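Local atomic coordinates of chitin oligosaccahride binding protein NagB1 (Paenibacillus sp. FPU-7, PDB entry 7EHP), a protein that binds chitin oligosaccharides such as N,N'-diacetylchitobiose and probably delivers them, as an extracellular solute-binding protein, to a membrane transporter. Residues Q390-A393 with N394-M397. Residues are numbered along the deposited sequence; the frame is centred on the assembly and turned at random.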
loop_
_atom_site.group_PDB
_atom_site.type_symbol
_atom_site.label_atom_id
_atom_site.label_comp_id
_atom_site.label_asym_id
_atom_site.label_seq_id
_atom_site.Cartn_x
_atom_site.Cartn_y
_atom_site.Cartn_z
ATOM N N GLN A 390 -3.669 9.829 -19.602
ATOM C CA GLN A 390 -3.474 10.921 -18.654
ATOM C C GLN A 390 -4.105 12.214 -19.160
ATOM O O GLN A 390 -4.742 12.944 -18.388
ATOM C CB GLN A 390 -1.982 11.116 -18.398
ATOM C CG GLN A 390 -1.674 12.068 -17.258
ATOM C CD GLN A 390 -2.228 11.577 -15.963
ATOM O OE1 GLN A 390 -1.709 10.626 -15.389
ATOM N NE2 GLN A 390 -3.286 12.222 -15.478
ATOM N N GLU A 391 -3.947 12.513 -20.457
ATOM C CA GLU A 391 -4.571 13.707 -21.026
ATOM C C GLU A 391 -6.085 13.626 -20.931
ATOM O O GLU A 391 -6.751 14.615 -20.592
ATOM C CB GLU A 391 -4.178 13.910 -22.496
ATOM C CG GLU A 391 -2.747 13.639 -22.913
ATOM C CD GLU A 391 -1.853 14.843 -22.776
ATOM O OE1 GLU A 391 -0.711 14.821 -23.305
ATOM O OE2 GLU A 391 -2.298 15.799 -22.110
ATOM N N ASP A 392 -6.648 12.457 -21.277
ATOM C CA ASP A 392 -8.097 12.260 -21.226
ATOM C C ASP A 392 -8.626 12.401 -19.804
ATOM O O ASP A 392 -9.655 13.044 -19.574
ATOM C CB ASP A 392 -8.468 10.880 -21.776
ATOM C CG ASP A 392 -8.334 10.783 -23.281
ATOM O OD1 ASP A 392 -7.777 11.714 -23.899
ATOM O OD2 ASP A 392 -8.801 9.769 -23.844
ATOM N N ALA A 393 -7.945 11.775 -18.839
ATOM C CA ALA A 393 -8.352 11.870 -17.441
ATOM C C ALA A 393 -8.343 13.316 -16.965
ATOM O O ALA A 393 -9.291 13.770 -16.318
ATOM C CB ALA A 393 -7.440 11.005 -16.567
ATOM N N ASN A 394 -7.276 14.056 -17.288
ATOM C CA ASN A 394 -7.174 15.458 -16.885
ATOM C C ASN A 394 -8.317 16.286 -17.453
ATOM O O ASN A 394 -8.866 17.157 -16.760
ATOM C CB ASN A 394 -5.835 16.040 -17.331
ATOM C CG ASN A 394 -4.687 15.501 -16.534
ATOM O OD1 ASN A 394 -4.886 14.752 -15.579
ATOM N ND2 ASN A 394 -3.478 15.879 -16.908
ATOM N N ARG A 395 -8.687 16.027 -18.714
ATOM C CA ARG A 395 -9.820 16.721 -19.317
ATOM C C ARG A 395 -11.135 16.343 -18.635
ATOM O O ARG A 395 -12.005 17.197 -18.445
ATOM C CB ARG A 395 -9.865 16.409 -20.810
ATOM C CG ARG A 395 -10.976 17.077 -21.598
ATOM C CD ARG A 395 -10.612 17.102 -23.096
ATOM N NE ARG A 395 -9.753 15.975 -23.488
ATOM C CZ ARG A 395 -8.459 16.064 -23.816
ATOM N NH1 ARG A 395 -7.832 17.239 -23.806
ATOM N NH2 ARG A 395 -7.786 14.964 -24.148
ATOM N N ASP A 396 -11.290 15.076 -18.239
ATOM C CA ASP A 396 -12.541 14.593 -17.662
ATOM C C ASP A 396 -12.747 15.045 -16.215
ATOM O O ASP A 396 -13.851 14.882 -15.678
ATOM C CB ASP A 396 -12.592 13.064 -17.748
ATOM C CG ASP A 396 -12.691 12.546 -19.195
ATOM O OD1 ASP A 396 -12.638 13.344 -20.157
ATOM O OD2 ASP A 396 -12.822 11.318 -19.377
ATOM N N MET A 397 -11.716 15.599 -15.574
ATOM C CA MET A 397 -11.849 16.163 -14.237
ATOM C C MET A 397 -12.815 17.354 -14.214
ATOM O O MET A 397 -13.424 17.625 -13.174
ATOM C CB MET A 397 -10.425 16.526 -13.777
ATOM C CG MET A 397 -9.467 15.306 -13.540
ATOM S SD MET A 397 -9.710 14.204 -12.134
ATOM C CE MET A 397 -9.054 15.284 -10.873
#
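Asn394 N bonds to Gln390 O at 3.0 Å and Arg395 N to Glu391 O at 3.0 Å, the i to i+4 ladder of an alpha-helix, which weakens to a bent bond (126°) from Met397 N to Ala393 O. This is the last part of helix 379-396, the C-terminal helix of a solute-binding protein of the periplasmic-binding-protein clan. On its inner side Gln390 and Asn394 join side chains: NE2 of Gln390 reaches OD1 of Asn394 at 3.0 Å; OD1 lies close to the plane of the Gln390 amide, while NE2 stands above the plane of the Asn394 amide, the two amides being turned 40° apart. Gln390 arrives there with CG anti to its backbone N (chi1 -170°) and a bend at chi2. Gln358 donates to the same OD1 and accepts from the same NE2, while Trp195 holds Gln390 OE1 and Phe188 O takes Asn394 ND2. A leucine in place of Asn394 would probably leave Gln390 NE2, Gln358 NE2 and Phe188 O each short of a partner. On the exposed side Arg395 folds back at chi3 beside Asp392, with Glu391 O over one face of its guanidinium. Its NH2 closes a rather long salt bridge, 3.3 Å, meeting Asp392 OD1 on the anti side of the carboxylate.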